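PDB 4AIP: Fe-regulated protein B from Neisseria meningitidis, which transports iron across the outer membrane as a TonB-dependent transporter, a beta-barrel with a plug domain inside it. Local coordinates for residues Gly655-Ala661 and Val681-Val687; Arg68-Val72 and Leu88-Glu92. All blocks are in the same frame, centred on the assembly; numbering follows the deposited sequence.

How the contacts relate
Contact 1 (655-661 with 681-687) joins two neighbouring strands of the beta-barrel, whereas contact 2 (68-72 with 88-92) lies within the plug. All of contact 2 comes earlier in the sequence than contact 1, and their centres are about 20 Å apart. They nevertheless meet at the plug-barrel interface. The guanidinium of Arg656 reaches the turn 89-92, where Arg656 NH1 lies 3.0 Å from Glu92 O, a probable hydrogen bond, and Val687 CG1 packs 4.0 Å from Lys90 NZ. The segment 88-92 is thus common ground, touching strand 67-73 of the plug as well as the barrel wall. Both contacts are remote from the detergent pocket and from Arg276, which binds L-glutamate in another structure of this protein.

Contact 1 of 2, residues Gly655-Ala661 and Val681-Val687; sequences GRYVQKA and VRKGFGV
Antiparallel pairing of adjacent barrel strands brings Arg656 opposite Val687 and Val658 opposite Phe685, with the local axes 4.7 Å apart at 167°. Two backbone bonds close the first pair, Arg656 N to Val687 O (3.0 Å) and Val687 N to Arg656 O. At the second, Val658 N meets Phe685 O at 3.0 Å, almost on the line of the carbonyl bond. Beyond it the ladder is interrupted at Gln659-Lys660 and Lys683-Gly684. It resumes at Ala661 and Arg682, joined by Ala661 N to Arg682 O (2.9 Å) and its reciprocal bond. Val658 and Ala661, like Arg682 and Phe685, are three positions apart yet lie on the same face, so the alternation slips by one on both strands together and the pairing stays in step.

Arg656, Val658, Phe685 and Val687 share a face from which Arg656 NH1 reaches Glu92 O of the plug. There the Phe685 ring, with chi1 53° setting CG between the backbone N and carbonyl carbon, swings towards Val658, whose CG1 lies 3.2 Å from Phe685 CZ, the two side chains slanting across each other; Val658 is modelled nearly eclipsed (chi1 -1°), so the exact closeness is uncertain. Tyr716 stacks on the same ring. On the other face Tyr657 presents its ring edge to Gly686 CA, 3.6 Å from Tyr657 CD1. Along the interruption the Lys660 chain lies over the neighbouring strand, with Lys660 CG 3.3 Å from Arg682 O and Lys660 CE 3.6 Å from Val681 CG1.

Contact 2 of 2, residues Arg68-Val72 and Leu88-Glu92; sequences RTNIV and LLKEE
Apolar contact between Val72 and the pair Leu88-Leu89 forms one end of this plug interface. The two branches of Val72 divide the work: Val72 CG2 meets Leu89 CD2 at 3.5 Å, and Val72 CG1, anti to the backbone N (chi1 -177°), lies 3.8 Å from Leu88 CD2. Ile71 CG2 adds a looser approach to Leu89 CD2, at 4.1 Å. Ile71 and Val72 can both point this way because they form a classic beta bulge opposite Val147 on strand 144-151.

No hydrogen bond crosses between the two segments; within 88-92, Glu92 N to Leu89 O (3.1 Å) closes a type I turn just past helix 85-88. The turn directs Glu92 back at strand 67-73, and its carboxylate comes to rest against Ile71, with Glu92 OE1 3.4 Å from Ile71 CG2 and Glu92 OE2 3.5 Å from Ile71 CD1.

The charged pair is Arg68 with Glu92. Arg68 NH1 makes a salt bridge with Glu590 of the barrel, while Glu92 OE2 sits over one face of the guanidinium, 3.5 Å from Arg68 NE, and the two planes stand 79° apart. With no N-H aimed at it, Glu92 OE2 is held mainly by charge, which would fix the orientation of the pair only loosely.

Contact 1 of 2, residues Gly655-Ala661 and Val681-Val687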
loop_
_atom_site.group_PDB
_atom_site.type_symbol
_atom_site.label_atom_id
_atom_site.label_comp_id
_atom_site.label_asym_id
_atom_site.label_seq_id
_atom_site.Cartn_x
_atom_site.Cartn_y
_atom_site.Cartn_z
ATOM N N GLY B 655 37.497 7.101 -6.640
ATOM C CA GLY B 655 37.861 7.026 -5.224
ATOM C C GLY B 655 37.605 8.331 -4.520
ATOM O O GLY B 655 37.503 9.364 -5.173
ATOM N N ARG B 656 37.465 8.266 -3.205
ATOM C CA ARG B 656 37.294 9.436 -2.409
ATOM C C ARG B 656 38.142 9.163 -1.144
ATOM O O ARG B 656 38.077 8.092 -0.543
ATOM C CB ARG B 656 35.789 9.669 -2.121
ATOM C CG ARG B 656 35.438 10.805 -1.089
ATOM C CD ARG B 656 33.960 10.834 -0.791
ATOM N NE ARG B 656 33.534 11.952 0.062
ATOM C CZ ARG B 656 33.256 13.190 -0.395
ATOM N NH1 ARG B 656 33.450 13.543 -1.684
ATOM N NH2 ARG B 656 32.822 14.114 0.442
ATOM N N TYR B 657 38.990 10.113 -0.798
ATOM C CA TYR B 657 39.865 9.935 0.313
ATOM C C TYR B 657 39.688 11.139 1.129
ATOM O O TYR B 657 39.902 12.258 0.616
ATOM C CB TYR B 657 41.323 9.809 -0.122
ATOM C CG TYR B 657 42.176 9.584 1.075
ATOM C CD1 TYR B 657 42.156 8.346 1.740
ATOM C CD2 TYR B 657 42.976 10.622 1.609
ATOM C CE1 TYR B 657 42.907 8.141 2.917
ATOM C CE2 TYR B 657 43.725 10.413 2.764
ATOM C CZ TYR B 657 43.671 9.189 3.411
ATOM O OH TYR B 657 44.412 8.992 4.543
ATOM N N VAL B 658 39.251 10.939 2.374
ATOM C CA VAL B 658 39.176 12.023 3.330
ATOM C C VAL B 658 40.230 11.800 4.423
ATOM O O VAL B 658 40.248 10.768 5.094
ATOM C CB VAL B 658 37.685 12.323 3.863
ATOM C CG1 VAL B 658 36.620 11.438 3.240
ATOM C CG2 VAL B 658 37.559 12.376 5.393
ATOM N N GLN B 659 41.123 12.768 4.574
ATOM C CA GLN B 659 42.159 12.763 5.599
ATOM C C GLN B 659 41.636 12.937 7.015
ATOM O O GLN B 659 40.480 13.324 7.265
ATOM C CB GLN B 659 43.144 13.899 5.350
ATOM C CG GLN B 659 44.020 13.664 4.143
ATOM C CD GLN B 659 44.816 14.909 3.803
ATOM O OE1 GLN B 659 45.025 15.234 2.634
ATOM N NE2 GLN B 659 45.245 15.618 4.827
ATOM N N LYS B 660 42.534 12.615 7.933
ATOM C CA LYS B 660 42.303 12.732 9.364
ATOM C C LYS B 660 41.991 14.189 9.663
ATOM O O LYS B 660 42.592 15.101 9.073
ATOM C CB LYS B 660 43.567 12.314 10.125
ATOM C CG LYS B 660 43.360 12.169 11.629
ATOM C CD LYS B 660 44.621 12.623 12.340
ATOM C CE LYS B 660 44.518 12.314 13.795
ATOM N NZ LYS B 660 45.887 12.041 14.367
ATOM N N ALA B 661 41.034 14.391 10.560
ATOM C CA ALA B 661 40.537 15.727 10.915
ATOM C C ALA B 661 40.638 15.813 12.389
ATOM O O ALA B 661 40.570 14.758 13.054
ATOM C CB ALA B 661 39.060 15.901 10.492
ATOM N N VAL B 681 38.741 14.319 17.422
ATOM C CA VAL B 681 39.613 13.719 16.418
ATOM C C VAL B 681 38.684 12.821 15.569
ATOM O O VAL B 681 37.734 12.233 16.097
ATOM C CB VAL B 681 40.739 12.829 17.064
ATOM C CG1 VAL B 681 41.630 12.228 16.017
ATOM C CG2 VAL B 681 41.580 13.616 18.063
ATOM N N ARG B 682 38.983 12.707 14.266
ATOM C CA ARG B 682 38.297 11.749 13.386
ATOM C C ARG B 682 39.273 11.148 12.351
ATOM O O ARG B 682 40.057 11.882 11.757
ATOM C CB ARG B 682 37.054 12.394 12.673
ATOM C CG ARG B 682 36.439 13.671 13.390
ATOM C CD ARG B 682 35.617 14.582 12.437
ATOM N NE ARG B 682 34.231 14.298 12.710
ATOM C CZ ARG B 682 33.370 15.087 13.340
ATOM N NH1 ARG B 682 33.671 16.326 13.729
ATOM N NH2 ARG B 682 32.162 14.602 13.544
ATOM N N LYS B 683 39.200 9.830 12.136
ATOM C CA LYS B 683 40.047 9.133 11.143
ATOM C C LYS B 683 39.797 9.439 9.671
ATOM O O LYS B 683 38.636 9.646 9.252
ATOM C CB LYS B 683 39.952 7.613 11.300
ATOM C CG LYS B 683 40.562 7.132 12.570
ATOM C CD LYS B 683 39.892 5.865 13.004
ATOM C CE LYS B 683 40.727 4.632 12.808
ATOM N NZ LYS B 683 40.281 3.675 13.906
ATOM N N GLY B 684 40.880 9.445 8.890
ATOM C CA GLY B 684 40.800 9.355 7.434
ATOM C C GLY B 684 40.484 7.943 6.971
ATOM O O GLY B 684 40.570 6.987 7.706
ATOM N N PHE B 685 40.142 7.821 5.715
ATOM C CA PHE B 685 39.686 6.574 5.133
ATOM C C PHE B 685 39.661 6.862 3.676
ATOM O O PHE B 685 39.518 8.035 3.258
ATOM C CB PHE B 685 38.271 6.171 5.629
ATOM C CG PHE B 685 37.212 7.248 5.462
ATOM C CD1 PHE B 685 36.976 8.180 6.503
ATOM C CD2 PHE B 685 36.424 7.310 4.278
ATOM C CE1 PHE B 685 35.988 9.200 6.378
ATOM C CE2 PHE B 685 35.428 8.327 4.088
ATOM C CZ PHE B 685 35.207 9.284 5.160
ATOM N N GLY B 686 39.805 5.811 2.881
ATOM C CA GLY B 686 39.532 5.931 1.443
ATOM C C GLY B 686 38.395 4.998 1.141
ATOM O O GLY B 686 38.328 3.919 1.698
ATOM N N VAL B 687 37.487 5.413 0.267
ATOM C CA VAL B 687 36.491 4.520 -0.332
ATOM C C VAL B 687 36.816 4.382 -1.850
ATOM O O VAL B 687 37.070 5.378 -2.550
ATOM C CB VAL B 687 35.061 5.106 -0.150
ATOM C CG1 VAL B 687 34.013 4.045 -0.453
ATOM C CG2 VAL B 687 34.827 5.598 1.273
#

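Contact 2 of 2, residues Arg68-Val72 and Leu88-Glu92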
loop_
_atom_site.group_PDB
_atom_site.type_symbol
_atom_site.label_atom_id
_atom_site.label_comp_id
_atom_site.label_asym_id
_atom_site.label_seq_id
_atom_site.Cartn_x
_atom_site.Cartn_y
_atom_site.Cartn_z
ATOM N N ARG B 68 28.704 25.528 -9.531
ATOM C CA ARG B 68 28.871 24.366 -10.369
ATOM C C ARG B 68 27.486 23.981 -10.856
ATOM O O ARG B 68 26.621 23.511 -10.084
ATOM C CB ARG B 68 29.604 23.254 -9.650
ATOM C CG ARG B 68 30.840 22.749 -10.411
ATOM C CD ARG B 68 31.855 22.262 -9.384
ATOM N NE ARG B 68 32.924 21.456 -10.004
ATOM C CZ ARG B 68 34.068 21.117 -9.381
ATOM N NH1 ARG B 68 34.310 21.538 -8.131
ATOM N NH2 ARG B 68 35.005 20.404 -10.026
ATOM N N THR B 69 27.269 24.278 -12.134
ATOM C CA THR B 69 26.003 24.064 -12.784
ATOM C C THR B 69 26.027 22.664 -13.347
ATOM O O THR B 69 26.994 22.270 -13.955
ATOM C CB THR B 69 25.735 25.149 -13.901
ATOM O OG1 THR B 69 25.591 26.445 -13.289
ATOM C CG2 THR B 69 24.462 24.833 -14.703
ATOM N N ASN B 70 24.926 21.935 -13.168
ATOM C CA ASN B 70 24.733 20.639 -13.820
ATOM C C ASN B 70 25.831 19.672 -13.498
ATOM O O ASN B 70 26.449 19.115 -14.391
ATOM C CB ASN B 70 24.638 20.793 -15.348
ATOM C CG ASN B 70 23.302 21.336 -15.796
ATOM O OD1 ASN B 70 22.454 21.674 -14.992
ATOM N ND2 ASN B 70 23.105 21.400 -17.095
ATOM N N ILE B 71 26.083 19.506 -12.208
ATOM C CA ILE B 71 27.058 18.535 -11.720
ATOM C C ILE B 71 26.633 17.143 -12.134
ATOM O O ILE B 71 27.435 16.338 -12.557
ATOM C CB ILE B 71 27.118 18.549 -10.192
ATOM C CG1 ILE B 71 27.945 19.708 -9.700
ATOM C CG2 ILE B 71 27.741 17.307 -9.636
ATOM C CD1 ILE B 71 27.834 19.817 -8.227
ATOM N N VAL B 72 25.346 16.884 -12.003
ATOM C CA VAL B 72 24.773 15.637 -12.439
ATOM C C VAL B 72 23.771 15.942 -13.514
ATOM O O VAL B 72 22.928 16.799 -13.346
ATOM C CB VAL B 72 24.053 14.934 -11.284
ATOM C CG1 VAL B 72 23.538 13.610 -11.747
ATOM C CG2 VAL B 72 24.995 14.796 -10.075
ATOM N N LEU B 88 25.551 9.716 -5.283
ATOM C CA LEU B 88 25.565 10.373 -6.566
ATOM C C LEU B 88 26.603 11.517 -6.678
ATOM O O LEU B 88 27.222 11.674 -7.728
ATOM C CB LEU B 88 24.156 10.844 -6.910
ATOM C CG LEU B 88 23.936 11.192 -8.369
ATOM C CD1 LEU B 88 24.074 9.942 -9.244
ATOM C CD2 LEU B 88 22.554 11.836 -8.584
ATOM N N LEU B 89 26.774 12.285 -5.605
ATOM C CA LEU B 89 27.680 13.449 -5.549
ATOM C C LEU B 89 29.040 13.167 -4.789
ATOM O O LEU B 89 29.733 14.089 -4.259
ATOM C CB LEU B 89 26.964 14.641 -4.903
ATOM C CG LEU B 89 25.525 14.939 -5.261
ATOM C CD1 LEU B 89 24.948 16.031 -4.313
ATOM C CD2 LEU B 89 25.487 15.473 -6.676
ATOM N N LYS B 90 29.426 11.899 -4.737
ATOM C CA LYS B 90 30.664 11.537 -4.024
ATOM C C LYS B 90 31.945 12.023 -4.694
ATOM O O LYS B 90 32.965 12.194 -3.995
ATOM C CB LYS B 90 30.724 10.044 -3.715
ATOM C CG LYS B 90 30.869 9.158 -4.952
ATOM C CD LYS B 90 30.833 7.704 -4.533
ATOM C CE LYS B 90 31.496 7.450 -3.153
ATOM N NZ LYS B 90 31.450 5.921 -2.940
ATOM N N GLU B 91 31.921 12.280 -6.006
ATOM C CA GLU B 91 33.089 12.899 -6.664
ATOM C C GLU B 91 33.288 14.375 -6.346
ATOM O O GLU B 91 34.233 14.997 -6.885
ATOM C CB GLU B 91 33.116 12.686 -8.186
ATOM C CG GLU B 91 34.133 11.629 -8.555
ATOM C CD GLU B 91 34.609 11.626 -9.996
ATOM O OE1 GLU B 91 33.779 11.272 -10.895
ATOM O OE2 GLU B 91 35.841 11.901 -10.214
ATOM N N GLU B 92 32.434 14.941 -5.485
ATOM C CA GLU B 92 32.452 16.387 -5.175
ATOM C C GLU B 92 33.048 16.510 -3.792
ATOM O O GLU B 92 32.399 16.057 -2.819
ATOM C CB GLU B 92 31.018 16.924 -5.148
ATOM C CG GLU B 92 30.861 18.245 -5.763
ATOM C CD GLU B 92 30.954 18.289 -7.282
ATOM O OE1 GLU B 92 30.724 17.287 -8.016
ATOM O OE2 GLU B 92 31.246 19.409 -7.741
#